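Anti-H(O) lectin 1 (Ulex europaeus, PDB 1FX5) binds L-fucose-containing glycans, with specificity for the O(H) blood group, as a legume lectin carrying calcium and manganese ions. Local coordinates at residues Val133-Ile145 with Cys149-Arg161. Sequence-based numbering, arbitrary orientation.
Sequences VNFWDPGFPHIGI and CVKSINAERWNKR. Unlike the reference sequence in segment 133-145: W136 (reference Asp). Unlike the reference sequence in segment 149-161: C149 (reference Arg). With MN (manganese (II) ion), chain F; CA (calcium ion), chain G.
The guanidinium of R157 stacks on one face of the F140 ring, with the planes 16° apart and R157 CZ 3.6 Å from F140 CD1. With CG anti to the backbone N (chi1 -170°) and the chain extended to NE, R157 runs across the ring and its CD lies over the centre in a CH-pi contact, while the off-centre CZ adds a cation-pi term. A second CH-pi contact puts V150 CG1 4.0 Å from the centroid of the five-membered ring of W136; N134 CB lies over the opposite face, toward its rim. I143 CG2 packs 3.9 Å from W158 CB, and F126 and I194 touch both side chains.

Backbone pairing identifies an antiparallel beta hairpin of the legume lectin fold, of strands 142-147 and 154-157, whose segments 142-145 and 154-157 run at 165°. I143 and E156 form a hydrogen-bonded pair with two 3.0 Å bonds, I143 N to E156 O and E156 N to I143 O.

Metal coordination ties the loop before the hairpin to its first strand: manganese takes D137 OD2 at 2.1 Å and H142 NE2 at 2.4 Å, with E125 and D127 adding protein ligands. F140 O accepts a 2.8 Å bond from H142 ND1; this bond and the manganese at NE2 together fix the imidazole's rotation. Calcium binds N134 OD1 and D137 OD1, so the D137 carboxylate bridges both ions. Two manganese-bound waters donate to V150 O and S152 OG, which also hydrogen-bonds D146.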
loop_
_atom_site.group_PDB
_atom_site.type_symbol
_atom_site.label_atom_id
_atom_site.label_comp_id
_atom_site.label_asym_id
_atom_site.label_seq_id
_atom_site.Cartn_x
_atom_site.Cartn_y
_atom_site.Cartn_z
ATOM N N VAL A 133 -21.701 -25.662 21.237
ATOM C CA VAL A 133 -20.233 -25.582 21.229
ATOM C C VAL A 133 -19.725 -24.187 21.573
ATOM O O VAL A 133 -18.745 -24.049 22.292
ATOM C CB VAL A 133 -19.654 -26.066 19.892
ATOM C CG1 VAL A 133 -18.140 -25.996 19.920
ATOM C CG2 VAL A 133 -20.114 -27.500 19.626
ATOM N N ASN A 134 -20.357 -23.160 21.009
ATOM C CA ASN A 134 -19.987 -21.772 21.270
ATOM C C ASN A 134 -21.283 -21.229 21.851
ATOM O O ASN A 134 -22.213 -20.916 21.105
ATOM C CB ASN A 134 -19.638 -21.033 19.980
ATOM C CG ASN A 134 -18.250 -21.390 19.451
ATOM O OD1 ASN A 134 -17.862 -20.993 18.348
ATOM N ND2 ASN A 134 -17.500 -22.148 20.236
ATOM N N PHE A 135 -21.359 -21.128 23.176
ATOM C CA PHE A 135 -22.581 -20.635 23.817
ATOM C C PHE A 135 -23.081 -19.235 23.470
ATOM O O PHE A 135 -24.253 -18.937 23.662
ATOM C CB PHE A 135 -22.532 -20.825 25.342
ATOM C CG PHE A 135 -21.597 -19.885 26.050
ATOM C CD1 PHE A 135 -20.358 -20.316 26.475
ATOM C CD2 PHE A 135 -21.984 -18.583 26.341
ATOM C CE1 PHE A 135 -19.525 -19.465 27.186
ATOM C CE2 PHE A 135 -21.159 -17.724 27.048
ATOM C CZ PHE A 135 -19.931 -18.162 27.475
ATOM N N TRP A 136 -22.208 -18.383 22.951
ATOM C CA TRP A 136 -22.595 -17.020 22.593
ATOM C C TRP A 136 -23.199 -16.838 21.190
ATOM O O TRP A 136 -23.595 -15.734 20.845
ATOM C CB TRP A 136 -21.364 -16.116 22.694
ATOM C CG TRP A 136 -20.193 -16.645 21.901
ATOM C CD1 TRP A 136 -19.888 -16.377 20.580
ATOM C CD2 TRP A 136 -19.163 -17.532 22.382
ATOM N NE1 TRP A 136 -18.729 -17.042 20.229
ATOM C CE2 TRP A 136 -18.266 -17.751 21.311
ATOM C CE3 TRP A 136 -18.915 -18.165 23.612
ATOM C CZ2 TRP A 136 -17.141 -18.561 21.439
ATOM C CZ3 TRP A 136 -17.795 -18.974 23.737
ATOM C CH2 TRP A 136 -16.923 -19.163 22.658
ATOM N N ASP A 137 -23.178 -17.896 20.373
ATOM C CA ASP A 137 -23.700 -17.894 18.991
ATOM C C ASP A 137 -25.127 -18.446 18.815
ATOM O O ASP A 137 -25.676 -19.054 19.741
ATOM C CB ASP A 137 -22.849 -18.845 18.135
ATOM C CG ASP A 137 -21.520 -18.279 17.730
ATOM O OD1 ASP A 137 -20.569 -19.100 17.618
ATOM O OD2 ASP A 137 -21.424 -17.049 17.476
ATOM N N PRO A 138 -25.756 -18.206 17.631
ATOM C CA PRO A 138 -27.096 -18.766 17.405
ATOM C C PRO A 138 -26.824 -20.296 17.233
ATOM O O PRO A 138 -25.669 -20.706 17.025
ATOM C CB PRO A 138 -27.545 -18.102 16.091
ATOM C CG PRO A 138 -26.287 -17.524 15.488
ATOM C CD PRO A 138 -25.477 -17.118 16.671
ATOM N N GLY A 139 -27.852 -21.137 17.307
ATOM C CA GLY A 139 -27.632 -22.573 17.171
ATOM C C GLY A 139 -27.388 -23.170 15.806
ATOM O O GLY A 139 -27.979 -24.210 15.519
ATOM N N PHE A 140 -26.528 -22.557 14.979
ATOM C CA PHE A 140 -26.215 -23.050 13.625
ATOM C C PHE A 140 -25.120 -22.192 12.986
ATOM O O PHE A 140 -24.825 -21.113 13.494
ATOM C CB PHE A 140 -27.464 -23.011 12.731
ATOM C CG PHE A 140 -28.370 -21.814 12.972
ATOM C CD1 PHE A 140 -29.610 -21.982 13.593
ATOM C CD2 PHE A 140 -27.979 -20.530 12.598
ATOM C CE1 PHE A 140 -30.433 -20.898 13.838
ATOM C CE2 PHE A 140 -28.802 -19.431 12.843
ATOM C CZ PHE A 140 -30.030 -19.617 13.465
ATOM N N PRO A 141 -24.470 -22.675 11.893
ATOM C CA PRO A 141 -23.410 -21.894 11.214
ATOM C C PRO A 141 -24.066 -20.573 10.778
ATOM O O PRO A 141 -25.276 -20.549 10.498
ATOM C CB PRO A 141 -23.051 -22.764 10.012
ATOM C CG PRO A 141 -23.329 -24.168 10.521
ATOM C CD PRO A 141 -24.646 -23.993 11.256
ATOM N N HIS A 142 -23.291 -19.499 10.652
ATOM C CA HIS A 142 -23.888 -18.221 10.267
ATOM C C HIS A 142 -22.875 -17.159 9.851
ATOM O O HIS A 142 -21.661 -17.334 10.074
ATOM C CB HIS A 142 -24.609 -17.686 11.518
ATOM C CG HIS A 142 -23.726 -17.642 12.745
ATOM N ND1 HIS A 142 -23.354 -18.754 13.476
ATOM C CD2 HIS A 142 -23.086 -16.595 13.327
ATOM C CE1 HIS A 142 -22.514 -18.368 14.448
ATOM N NE2 HIS A 142 -22.315 -17.062 14.408
ATOM N N ILE A 143 -23.339 -16.122 9.144
ATOM C CA ILE A 143 -22.415 -15.051 8.761
ATOM C C ILE A 143 -22.905 -13.852 9.609
ATOM O O ILE A 143 -24.119 -13.579 9.669
ATOM C CB ILE A 143 -22.285 -14.717 7.215
ATOM C CG1 ILE A 143 -23.303 -13.687 6.750
ATOM C CG2 ILE A 143 -22.320 -15.963 6.375
ATOM C CD1 ILE A 143 -24.716 -14.196 6.651
ATOM N N GLY A 144 -21.993 -13.224 10.353
ATOM C CA GLY A 144 -22.389 -12.097 11.174
ATOM C C GLY A 144 -21.483 -10.886 11.214
ATOM O O GLY A 144 -20.358 -10.881 10.689
ATOM N N ILE A 145 -22.007 -9.828 11.817
ATOM C CA ILE A 145 -21.271 -8.584 11.955
ATOM C C ILE A 145 -20.888 -8.370 13.428
ATOM O O ILE A 145 -21.756 -8.354 14.308
ATOM C CB ILE A 145 -22.085 -7.414 11.365
ATOM C CG1 ILE A 145 -22.146 -7.600 9.842
ATOM C CG2 ILE A 145 -21.413 -6.094 11.683
ATOM C CD1 ILE A 145 -23.114 -6.700 9.123
ATOM N N CYS A 149 -16.624 -7.199 19.821
ATOM C CA CYS A 149 -16.993 -8.358 20.616
ATOM C C CYS A 149 -17.175 -9.614 19.739
ATOM O O CYS A 149 -17.445 -9.502 18.533
ATOM C CB CYS A 149 -18.302 -8.053 21.362
ATOM S SG CYS A 149 -18.530 -9.080 22.841
ATOM N N VAL A 150 -16.985 -10.793 20.333
ATOM C CA VAL A 150 -17.137 -12.050 19.598
ATOM C C VAL A 150 -18.651 -12.338 19.390
ATOM O O VAL A 150 -19.033 -13.206 18.596
ATOM C CB VAL A 150 -16.404 -13.247 20.317
ATOM C CG1 VAL A 150 -17.134 -13.661 21.610
ATOM C CG2 VAL A 150 -16.258 -14.442 19.354
ATOM N N LYS A 151 -19.498 -11.630 20.132
ATOM C CA LYS A 151 -20.950 -11.799 20.018
ATOM C C LYS A 151 -21.423 -10.781 18.957
ATOM O O LYS A 151 -21.102 -9.607 19.068
ATOM C CB LYS A 151 -21.610 -11.504 21.354
ATOM C CG LYS A 151 -23.099 -11.770 21.363
ATOM C CD LYS A 151 -23.644 -11.518 22.746
ATOM C CE LYS A 151 -25.082 -11.985 22.878
ATOM N NZ LYS A 151 -25.211 -13.462 22.725
ATOM N N SER A 152 -22.129 -11.232 17.925
ATOM C CA SER A 152 -22.621 -10.355 16.850
ATOM C C SER A 152 -23.841 -9.474 17.173
ATOM O O SER A 152 -24.661 -9.829 18.033
ATOM C CB SER A 152 -23.014 -11.216 15.635
ATOM O OG SER A 152 -22.016 -12.158 15.269
ATOM N N ILE A 153 -23.983 -8.329 16.493
ATOM C CA ILE A 153 -25.149 -7.481 16.747
ATOM C C ILE A 153 -26.257 -7.979 15.780
ATOM O O ILE A 153 -27.451 -7.757 16.012
ATOM C CB ILE A 153 -24.920 -5.948 16.521
ATOM C CG1 ILE A 153 -24.231 -5.695 15.199
ATOM C CG2 ILE A 153 -24.207 -5.323 17.708
ATOM C CD1 ILE A 153 -24.290 -4.267 14.829
ATOM N N ASN A 154 -25.849 -8.612 14.680
ATOM C CA ASN A 154 -26.771 -9.151 13.690
ATOM C C ASN A 154 -26.091 -10.350 13.029
ATOM O O ASN A 154 -24.872 -10.349 12.840
ATOM C CB ASN A 154 -27.176 -8.129 12.639
ATOM C CG ASN A 154 -28.345 -8.621 11.794
ATOM O OD1 ASN A 154 -29.017 -9.561 12.184
ATOM N ND2 ASN A 154 -28.590 -8.008 10.654
ATOM N N ALA A 155 -26.868 -11.375 12.700
ATOM C CA ALA A 155 -26.334 -12.590 12.067
ATOM C C ALA A 155 -27.406 -13.288 11.227
ATOM O O ALA A 155 -28.590 -13.134 11.508
ATOM C CB ALA A 155 -25.836 -13.564 13.155
ATOM N N GLU A 156 -27.001 -14.007 10.175
ATOM C CA GLU A 156 -27.962 -14.720 9.331
ATOM C C GLU A 156 -27.502 -16.165 9.178
ATOM O O GLU A 156 -26.290 -16.444 9.090
ATOM C CB GLU A 156 -28.106 -14.078 7.940
ATOM C CG GLU A 156 -28.587 -12.601 7.929
ATOM C CD GLU A 156 -30.083 -12.405 8.241
ATOM O OE1 GLU A 156 -30.886 -13.347 8.059
ATOM O OE2 GLU A 156 -30.461 -11.291 8.662
ATOM N N ARG A 157 -28.465 -17.074 9.118
ATOM C CA ARG A 157 -28.186 -18.508 8.966
ATOM C C ARG A 157 -27.426 -18.821 7.680
ATOM O O ARG A 157 -27.828 -18.378 6.617
ATOM C CB ARG A 157 -29.494 -19.303 8.958
ATOM C CG ARG A 157 -29.276 -20.784 9.048
ATOM C CD ARG A 157 -30.583 -21.459 9.360
ATOM N NE ARG A 157 -30.394 -22.836 9.802
ATOM C CZ ARG A 157 -31.196 -23.453 10.670
ATOM N NH1 ARG A 157 -32.245 -22.816 11.197
ATOM N NH2 ARG A 157 -30.947 -24.714 11.008
ATOM N N TRP A 158 -26.423 -19.692 7.773
ATOM C CA TRP A 158 -25.600 -20.082 6.632
ATOM C C TRP A 158 -25.407 -21.600 6.536
ATOM O O TRP A 158 -24.951 -22.231 7.486
ATOM C CB TRP A 158 -24.214 -19.399 6.772
ATOM C CG TRP A 158 -23.081 -19.859 5.800
ATOM C CD1 TRP A 158 -23.195 -20.136 4.456
ATOM C CD2 TRP A 158 -21.677 -20.009 6.112
ATOM N NE1 TRP A 158 -21.959 -20.435 3.918
ATOM C CE2 TRP A 158 -21.016 -20.369 4.913
ATOM C CE3 TRP A 158 -20.931 -19.864 7.286
ATOM C CZ2 TRP A 158 -19.628 -20.592 4.857
ATOM C CZ3 TRP A 158 -19.561 -20.081 7.232
ATOM C CH2 TRP A 158 -18.917 -20.445 6.022
ATOM N N ASN A 159 -25.775 -22.199 5.409
ATOM C CA ASN A 159 -25.598 -23.642 5.250
ATOM C C ASN A 159 -24.244 -23.816 4.552
ATOM O O ASN A 159 -24.159 -23.803 3.318
ATOM C CB ASN A 159 -26.725 -24.236 4.415
ATOM C CG ASN A 159 -28.075 -24.123 5.108
ATOM O OD1 ASN A 159 -29.058 -23.718 4.499
ATOM N ND2 ASN A 159 -28.120 -24.444 6.398
ATOM N N LYS A 160 -23.195 -23.927 5.368
ATOM C CA LYS A 160 -21.809 -24.088 4.907
ATOM C C LYS A 160 -21.553 -25.290 3.984
ATOM O O LYS A 160 -22.151 -26.347 4.154
ATOM C CB LYS A 160 -20.854 -24.116 6.131
ATOM C CG LYS A 160 -21.222 -25.178 7.189
ATOM C CD LYS A 160 -20.224 -25.234 8.332
ATOM C CE LYS A 160 -20.380 -26.528 9.122
ATOM N NZ LYS A 160 -19.396 -26.662 10.224
ATOM N N ARG A 161 -20.634 -25.115 3.033
ATOM C CA ARG A 161 -20.261 -26.146 2.073
ATOM C C ARG A 161 -18.737 -26.228 2.100
ATOM O O ARG A 161 -18.086 -25.193 2.247
ATOM C CB ARG A 161 -20.719 -25.747 0.665
ATOM C CG ARG A 161 -22.221 -25.653 0.484
ATOM C CD ARG A 161 -22.607 -25.380 -0.964
ATOM N NE ARG A 161 -24.062 -25.262 -1.097
ATOM C CZ ARG A 161 -24.711 -24.791 -2.159
ATOM N NH1 ARG A 161 -24.055 -24.379 -3.230
ATOM N NH2 ARG A 161 -26.039 -24.709 -2.127
HETATM MN MN MN F . -20.524 -16.250 15.723
HETATM CA CA CA G . -18.522 -19.818 16.517
HETATM O O HOH W 1 -23.485 -13.992 18.464
HETATM O O HOH W 2 -17.418 -17.920 17.345
HETATM O O HOH W 3 -18.945 -15.328 16.800
HETATM O O HOH W 4 -21.938 -14.657 16.250
HETATM O O HOH W 5 -16.565 -20.543 15.556
#